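Local coordinates for protein beta-hexosaminidase Amuc_2018 (Akkermansia muciniphila, PDB 6JEB) that hydrolyses terminal non-reducing N-acetylhexosamine units from N-glycans and chitobiose, as a family 20 glycoside hydrolase that also binds zinc, at residues 225-230 with 287-292; 192-197 with 234-239; 132-137 with 186-191. All coordinates share one frame; numbering follows the deposited sequence.

Contact 1 (225-230 with 287-292); sequences VCPQKP and KAFFAK. With ZN (zinc ion), chain B.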
# COMPACT_ATOMS: atom_id res chain seq x y z
N VAL A 225 -7.26 -15.63 -16.61
CA VAL A 225 -8.23 -16.67 -16.26
C VAL A 225 -9.42 -16.57 -17.22
O VAL A 225 -9.78 -15.49 -17.70
CB VAL A 225 -8.68 -16.60 -14.79
CG1 VAL A 225 -7.55 -17.01 -13.86
CG2 VAL A 225 -9.22 -15.20 -14.45
N CYS A 226 -10.02 -17.72 -17.52
CA CYS A 226 -11.12 -17.77 -18.48
C CYS A 226 -12.44 -17.63 -17.73
O CYS A 226 -12.79 -18.53 -16.95
CB CYS A 226 -11.10 -19.07 -19.26
SG CYS A 226 -12.45 -19.15 -20.47
N PRO A 227 -13.20 -16.55 -17.92
CA PRO A 227 -14.47 -16.40 -17.19
C PRO A 227 -15.51 -17.46 -17.52
O PRO A 227 -16.52 -17.54 -16.81
CB PRO A 227 -14.96 -15.00 -17.60
CG PRO A 227 -13.74 -14.29 -18.10
CD PRO A 227 -12.90 -15.37 -18.75
N GLN A 228 -15.31 -18.25 -18.57
CA GLN A 228 -16.31 -19.24 -18.94
C GLN A 228 -16.18 -20.54 -18.16
O GLN A 228 -17.05 -21.41 -18.29
CB GLN A 228 -16.24 -19.56 -20.43
CG GLN A 228 -16.00 -18.34 -21.33
CD GLN A 228 -16.78 -17.10 -20.90
OE1 GLN A 228 -17.91 -17.19 -20.41
NE2 GLN A 228 -16.18 -15.94 -21.10
N LYS A 229 -15.14 -20.70 -17.36
CA LYS A 229 -14.86 -21.98 -16.73
C LYS A 229 -15.42 -22.01 -15.32
O LYS A 229 -15.06 -21.14 -14.50
CB LYS A 229 -13.36 -22.23 -16.71
CG LYS A 229 -12.78 -22.23 -18.12
CD LYS A 229 -11.61 -23.18 -18.24
CE LYS A 229 -11.11 -23.25 -19.67
NZ LYS A 229 -9.83 -24.02 -19.76
N PRO A 230 -16.30 -22.96 -14.99
CA PRO A 230 -16.89 -22.98 -13.65
C PRO A 230 -15.86 -23.13 -12.55
O PRO A 230 -16.08 -22.62 -11.44
CB PRO A 230 -17.85 -24.18 -13.69
CG PRO A 230 -17.35 -25.03 -14.83
CD PRO A 230 -16.80 -24.05 -15.84
N LYS A 287 -15.58 -5.73 -17.99
CA LYS A 287 -16.58 -5.16 -17.10
C LYS A 287 -17.45 -6.25 -16.48
O LYS A 287 -17.71 -6.25 -15.27
CB LYS A 287 -17.44 -4.14 -17.85
CG LYS A 287 -18.51 -3.47 -17.01
CD LYS A 287 -19.34 -2.51 -17.85
CE LYS A 287 -20.35 -1.77 -16.99
NZ LYS A 287 -19.69 -0.88 -15.99
N ALA A 288 -17.90 -7.20 -17.30
CA ALA A 288 -18.75 -8.28 -16.79
C ALA A 288 -17.98 -9.19 -15.84
O ALA A 288 -18.53 -9.68 -14.85
CB ALA A 288 -19.30 -9.10 -17.96
N PHE A 289 -16.69 -9.42 -16.13
CA PHE A 289 -15.86 -10.23 -15.25
C PHE A 289 -15.76 -9.60 -13.86
O PHE A 289 -15.94 -10.27 -12.84
CB PHE A 289 -14.48 -10.42 -15.87
CG PHE A 289 -13.49 -11.10 -14.96
CD1 PHE A 289 -13.57 -12.47 -14.74
CD2 PHE A 289 -12.50 -10.38 -14.31
CE1 PHE A 289 -12.67 -13.10 -13.88
CE2 PHE A 289 -11.60 -11.00 -13.46
CZ PHE A 289 -11.68 -12.37 -13.25
N PHE A 290 -15.46 -8.30 -13.82
CA PHE A 290 -15.37 -7.62 -12.53
C PHE A 290 -16.72 -7.57 -11.82
O PHE A 290 -16.78 -7.68 -10.59
CB PHE A 290 -14.81 -6.21 -12.72
CG PHE A 290 -13.33 -6.17 -12.99
CD1 PHE A 290 -12.49 -7.15 -12.49
CD2 PHE A 290 -12.78 -5.14 -13.73
CE1 PHE A 290 -11.12 -7.10 -12.72
CE2 PHE A 290 -11.41 -5.08 -13.97
CZ PHE A 290 -10.58 -6.07 -13.46
N ALA A 291 -17.81 -7.40 -12.57
CA ALA A 291 -19.13 -7.37 -11.94
C ALA A 291 -19.48 -8.71 -11.32
O ALA A 291 -20.05 -8.77 -10.22
CB ALA A 291 -20.20 -6.95 -12.96
N LYS A 292 -19.16 -9.81 -12.01
CA LYS A 292 -19.41 -11.12 -11.45
C LYS A 292 -18.55 -11.37 -10.22
O LYS A 292 -19.02 -11.93 -9.22
CB LYS A 292 -19.16 -12.19 -12.52
CG LYS A 292 -19.57 -13.60 -12.12
CD LYS A 292 -19.63 -14.47 -13.36
CE LYS A 292 -19.98 -15.91 -13.02
NZ LYS A 292 -20.23 -16.70 -14.26
ZN ZN B . -11.58 -17.96 -22.29
O HOH W 1 -18.52 -15.58 -16.52
O HOH W 2 -19.23 -19.45 -15.98

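Contact 2 (192-197 with 234-239); sequences GHNQAL and KFYASV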
# COMPACT_ATOMS: atom_id res chain seq x y z
N GLY A 192 -5.29 -10.99 -14.91
CA GLY A 192 -3.92 -11.18 -15.32
C GLY A 192 -2.97 -11.28 -14.15
O GLY A 192 -3.36 -11.56 -13.01
N HIS A 193 -1.69 -11.03 -14.43
CA HIS A 193 -0.63 -11.21 -13.44
C HIS A 193 -0.77 -12.57 -12.75
O HIS A 193 -0.63 -12.70 -11.53
CB HIS A 193 -0.58 -10.05 -12.44
CG HIS A 193 0.18 -8.86 -12.96
ND1 HIS A 193 1.55 -8.77 -12.87
CD2 HIS A 193 -0.24 -7.74 -13.59
CE1 HIS A 193 1.95 -7.63 -13.41
NE2 HIS A 193 0.88 -6.98 -13.86
N ASN A 194 -1.01 -13.59 -13.57
CA ASN A 194 -1.47 -14.89 -13.08
C ASN A 194 -0.60 -16.04 -13.54
O ASN A 194 -1.07 -17.19 -13.59
CB ASN A 194 -2.93 -15.12 -13.48
CG ASN A 194 -3.89 -14.92 -12.32
OD1 ASN A 194 -3.55 -15.18 -11.16
ND2 ASN A 194 -5.11 -14.48 -12.62
N GLN A 195 0.67 -15.80 -13.87
CA GLN A 195 1.50 -16.92 -14.34
C GLN A 195 1.67 -17.98 -13.26
O GLN A 195 1.72 -19.17 -13.56
CB GLN A 195 2.85 -16.45 -14.88
CG GLN A 195 3.63 -17.60 -15.52
CD GLN A 195 4.79 -17.13 -16.36
OE1 GLN A 195 4.74 -16.04 -16.94
NE2 GLN A 195 5.85 -17.93 -16.43
N ALA A 196 1.76 -17.57 -11.99
CA ALA A 196 1.93 -18.56 -10.92
C ALA A 196 0.68 -19.43 -10.80
O ALA A 196 0.78 -20.66 -10.67
CB ALA A 196 2.28 -17.87 -9.60
N LEU A 197 -0.50 -18.81 -10.86
CA LEU A 197 -1.74 -19.57 -10.85
C LEU A 197 -1.82 -20.51 -12.05
O LEU A 197 -2.30 -21.65 -11.92
CB LEU A 197 -2.94 -18.62 -10.80
CG LEU A 197 -4.33 -19.26 -10.71
CD1 LEU A 197 -4.47 -20.12 -9.45
CD2 LEU A 197 -5.43 -18.20 -10.78
N LYS A 234 -15.59 -21.26 -8.77
CA LYS A 234 -15.49 -22.01 -7.53
C LYS A 234 -14.19 -21.68 -6.80
O LYS A 234 -14.18 -21.54 -5.57
CB LYS A 234 -15.57 -23.51 -7.81
CG LYS A 234 -15.62 -24.36 -6.54
CD LYS A 234 -15.96 -25.80 -6.86
CE LYS A 234 -16.05 -26.65 -5.59
NZ LYS A 234 -16.12 -28.10 -5.88
N PHE A 235 -13.10 -21.52 -7.55
CA PHE A 235 -11.82 -21.18 -6.94
C PHE A 235 -11.88 -19.82 -6.27
O PHE A 235 -11.53 -19.68 -5.09
CB PHE A 235 -10.72 -21.20 -8.01
CG PHE A 235 -9.39 -20.68 -7.52
CD1 PHE A 235 -8.65 -21.39 -6.58
CD2 PHE A 235 -8.87 -19.49 -8.02
CE1 PHE A 235 -7.42 -20.92 -6.14
CE2 PHE A 235 -7.63 -19.02 -7.59
CZ PHE A 235 -6.91 -19.73 -6.65
N TYR A 236 -12.33 -18.79 -6.99
CA TYR A 236 -12.34 -17.46 -6.39
C TYR A 236 -13.33 -17.37 -5.23
O TYR A 236 -13.07 -16.63 -4.27
CB TYR A 236 -12.56 -16.38 -7.44
CG TYR A 236 -11.32 -16.12 -8.28
CD1 TYR A 236 -10.09 -15.87 -7.69
CD2 TYR A 236 -11.40 -16.12 -9.66
CE1 TYR A 236 -8.96 -15.64 -8.46
CE2 TYR A 236 -10.28 -15.89 -10.43
CZ TYR A 236 -9.06 -15.64 -9.83
OH TYR A 236 -7.94 -15.40 -10.60
N ALA A 237 -14.45 -18.10 -5.29
CA ALA A 237 -15.33 -18.14 -4.12
C ALA A 237 -14.60 -18.70 -2.91
O ALA A 237 -14.75 -18.18 -1.80
CB ALA A 237 -16.60 -18.95 -4.43
N SER A 238 -13.79 -19.74 -3.11
CA SER A 238 -13.01 -20.30 -2.01
C SER A 238 -11.97 -19.32 -1.52
O SER A 238 -11.76 -19.18 -0.31
CB SER A 238 -12.33 -21.60 -2.43
OG SER A 238 -13.28 -22.56 -2.83
N VAL A 239 -11.28 -18.64 -2.44
CA VAL A 239 -10.31 -17.61 -2.06
C VAL A 239 -10.99 -16.55 -1.21
O VAL A 239 -10.51 -16.18 -0.13
CB VAL A 239 -9.66 -17.00 -3.32
CG1 VAL A 239 -8.80 -15.79 -2.93
CG2 VAL A 239 -8.84 -18.04 -4.06
O HOH W 3 -5.66 -14.57 -9.49

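Contact 3 (132-137 with 186-191); sequences QGWRLP and PEIDMP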
# COMPACT_ATOMS: atom_id res chain seq x y z
N GLN A 132 5.22 -14.32 -10.34
CA GLN A 132 6.43 -14.89 -9.75
C GLN A 132 6.16 -15.67 -8.47
O GLN A 132 7.09 -16.23 -7.89
CB GLN A 132 7.45 -13.77 -9.47
CG GLN A 132 7.98 -13.05 -10.70
CD GLN A 132 7.02 -12.00 -11.26
OE1 GLN A 132 6.00 -11.68 -10.65
NE2 GLN A 132 7.35 -11.47 -12.44
N GLY A 133 4.91 -15.72 -8.02
CA GLY A 133 4.59 -16.40 -6.79
C GLY A 133 3.18 -16.13 -6.31
O GLY A 133 2.55 -15.15 -6.72
N TRP A 134 2.69 -17.02 -5.45
CA TRP A 134 1.36 -16.95 -4.87
C TRP A 134 1.52 -17.27 -3.39
O TRP A 134 2.04 -18.34 -3.06
CB TRP A 134 0.44 -17.98 -5.54
CG TRP A 134 -0.95 -17.99 -4.99
CD1 TRP A 134 -1.34 -18.41 -3.75
CD2 TRP A 134 -2.14 -17.52 -5.65
NE1 TRP A 134 -2.70 -18.23 -3.59
CE2 TRP A 134 -3.21 -17.69 -4.75
CE3 TRP A 134 -2.41 -16.99 -6.92
CZ2 TRP A 134 -4.53 -17.34 -5.06
CZ3 TRP A 134 -3.72 -16.62 -7.23
CH2 TRP A 134 -4.76 -16.81 -6.30
N ARG A 135 1.09 -16.36 -2.50
CA ARG A 135 1.43 -16.44 -1.08
C ARG A 135 0.25 -16.73 -0.15
O ARG A 135 0.47 -16.83 1.07
CB ARG A 135 2.14 -15.17 -0.62
CG ARG A 135 3.31 -14.75 -1.51
CD ARG A 135 4.38 -15.85 -1.62
NE ARG A 135 5.42 -15.41 -2.54
CZ ARG A 135 6.23 -16.22 -3.22
NH1 ARG A 135 6.17 -17.53 -3.04
NH2 ARG A 135 7.10 -15.70 -4.08
N LEU A 136 -0.97 -16.87 -0.67
CA LEU A 136 -2.15 -17.08 0.16
C LEU A 136 -2.55 -18.55 0.14
O LEU A 136 -2.90 -19.06 -0.94
CB LEU A 136 -3.31 -16.24 -0.35
CG LEU A 136 -4.61 -16.46 0.43
CD1 LEU A 136 -4.64 -15.65 1.73
CD2 LEU A 136 -5.84 -16.15 -0.42
N PRO A 137 -2.56 -19.25 1.27
CA PRO A 137 -3.05 -20.64 1.26
C PRO A 137 -4.56 -20.66 1.12
O PRO A 137 -5.27 -19.82 1.68
CB PRO A 137 -2.60 -21.17 2.63
CG PRO A 137 -2.63 -19.95 3.51
CD PRO A 137 -2.17 -18.81 2.62
N PRO A 186 -5.99 -7.31 1.50
CA PRO A 186 -5.39 -8.33 0.62
C PRO A 186 -5.70 -8.05 -0.84
O PRO A 186 -6.79 -7.57 -1.18
CB PRO A 186 -6.09 -9.62 1.06
CG PRO A 186 -7.50 -9.12 1.48
CD PRO A 186 -7.24 -7.77 2.14
N GLU A 187 -4.73 -8.35 -1.72
CA GLU A 187 -4.95 -8.25 -3.16
C GLU A 187 -4.80 -9.62 -3.80
O GLU A 187 -3.76 -10.28 -3.63
CB GLU A 187 -4.00 -7.27 -3.85
CG GLU A 187 -4.24 -7.17 -5.36
CD GLU A 187 -3.23 -6.30 -6.08
OE1 GLU A 187 -2.44 -5.59 -5.41
OE2 GLU A 187 -3.22 -6.33 -7.33
N ILE A 188 -5.84 -10.05 -4.50
CA ILE A 188 -5.80 -11.22 -5.38
C ILE A 188 -5.88 -10.66 -6.79
O ILE A 188 -6.97 -10.29 -7.26
CB ILE A 188 -6.95 -12.19 -5.10
CG1 ILE A 188 -7.08 -12.48 -3.59
CG2 ILE A 188 -6.78 -13.48 -5.91
CD1 ILE A 188 -5.86 -13.13 -2.96
N ASP A 189 -4.74 -10.55 -7.47
CA ASP A 189 -4.71 -9.86 -8.75
C ASP A 189 -5.35 -10.74 -9.83
O ASP A 189 -5.00 -11.92 -9.99
CB ASP A 189 -3.26 -9.49 -9.09
CG ASP A 189 -3.15 -8.41 -10.16
OD1 ASP A 189 -4.11 -8.22 -10.94
OD2 ASP A 189 -2.07 -7.76 -10.23
N MET A 190 -6.32 -10.18 -10.55
CA MET A 190 -7.02 -10.90 -11.61
C MET A 190 -7.53 -9.88 -12.62
O MET A 190 -7.73 -8.71 -12.27
CB MET A 190 -8.20 -11.68 -11.02
CG MET A 190 -9.18 -10.81 -10.26
SD MET A 190 -10.47 -11.77 -9.44
CE MET A 190 -9.60 -12.33 -8.00
N PRO A 191 -7.76 -10.29 -13.88
CA PRO A 191 -7.60 -11.65 -14.41
C PRO A 191 -6.17 -11.98 -14.85
O PRO A 191 -5.90 -13.15 -15.14
CB PRO A 191 -8.56 -11.66 -15.60
CG PRO A 191 -8.50 -10.24 -16.12
CD PRO A 191 -8.34 -9.38 -14.88

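Contact 1 (225-230 with 287-292)
Apolar packing comes first: the Phe289 ring meets two side chains of the 225-230 loop, both obliquely, at CD1 and at CZ. Pro227 CG lies 3.8 Å from Phe289 CD1, and Val225 CG2 lies 3.9 Å from Phe289 CZ. Both side chains cross that of Phe289 at about a right angle. The ring reaches the loop because Phe289 CG stands anti to its backbone N (chi1 173°), carrying the ring toward Val225 and Pro227.

The polar part is mediated by solvent. Water 1 donates to Pro227 O at 2.8 Å and accepts from Lys292 NZ at 3.0 Å, joining the extended lysine to the loop backbone; water 2 repeats this bridge with weak bonds. Lys292 also makes a cation-pi contact with Trp233, whose NE1 is hydrogen-bonded to Pro227 O.

The loop also carries a metal ligand. Cys226 SG coordinates the zinc ion at 2.3 Å, with Cys206, Cys267 and Cys270 completing a four-cysteine site. Cys226 also opens a type I turn that runs to Lys229, in which Gln228 N donates to the same sulfur at 3.5 Å, a second-shell bond that probably tempers its thiolate charge.

The contact sets the zinc loop, which leads into helix 230-246 with Lys229 at its N-cap position, against helix 282-299, while Gln228 packs on helix 268-277.

Contact 2 (192-197 with 234-239)
The Tyr236 ring has Phe235 CD2 over one face, 3.8 Å above the plane and offset toward the rim, and water 3 in plane at its edge; the Phe235 ring carries Val239 CG2 over one face, likewise near the rim. These rings belong to helix 230-246 of the family 20 TIM barrel and meet the turn that opens helix 195-200 after strand 183-187.

Leu197 CD1 comes within 3.7 Å of Phe235 CZ, obliquely to the ring, and the side chains slide past each other. The CD2 branch of Leu197 lies 3.8 Å from Tyr236 OH. CG of Leu197 is anti to the backbone N (chi1 -177°), directing its methyls toward helix 230-246, and Leu144 of helix 143-148 touches both Leu197 and Phe235.

Asn194 and Tyr236 approach from opposite directions, amide and ring planes 31° apart. Asn194 ND2 lies 3.6 Å from Tyr236 OH and donates to Pro191 O. Asn194 directly follows His193, which is hydrogen-bonded to Asp130 and Glu258 in the charge relay; the Asn194 side chain lies about 8 Å from that of Asp130. Water 3 makes the polar link, donating to Asn194 OD1 at 2.8 Å and accepting from Tyr236 OH at 2.7 Å.

Contact 3 (132-137 with 186-191)
Ile188 spreads two branches between Trp134 and Leu136: its CG2 methyl lies 3.9 Å from Trp134 CH2, and its CD1 lies 3.9 Å from Leu136 CD2. The division follows from its torsions. CG2 stands anti to the backbone N and turns to the indole, whereas CG1 stands beside that N (chi1 -48°), and the bend at chi2 (-61°) carries CD1 to the leucine. Leu136 meets it at about a right angle; Ile188 CG2 approaches the indole obliquely, at the far corner of the six-membered ring.

Trp134 extends with CG anti to its backbone N, and a hydrogen bond fixes the turn of its ring. NE1 donates to Leu136 O at 2.8 Å, on a lone pair and in the carbonyl plane, with that oxygen almost exactly in the ring plane; the N-H...O angle of 139° shows a distinctly bent bond.

In the TIM barrel of this family, the contact joins the loop after strand 123-127 to the C-terminal end of the adjacent parallel strand 183-187. Helix 230-246 packs outside it, with Leu243 touching both Leu136 and Ile188 and Val239 touching Ile188, while Leu144 and Ala148 of helix 143-148 touch the indole. An alanine at Trp134 would remove the indole, and Leu136 O would probably lose its NE1 donor while a gap opened beside Ile188 CG2.

The touching residues of contacts 2 and 3 are all buried, whereas contact 1 has the partly exposed Pro227 and the exposed Lys292 at its solvent side. Contact 3 lies nearest the chain centre (about 15 Å), contact 1 farthest (about 26 Å). Contact 3 is purely apolar across its segments; contact 2 adds one water bridge between side chains, and contact 1 joins a lysine to a backbone carbonyl through water beside a metal site. Contacts 2 and 3 are closest, their centres 7 Å apart: Phe235 CZ packs on Trp134 CH2, and helix 195-200 is the next regular element after strand 183-187. Val225 joins contact 1 to contact 2, while Phe289 packs on Met190 and Pro191 of contact 3.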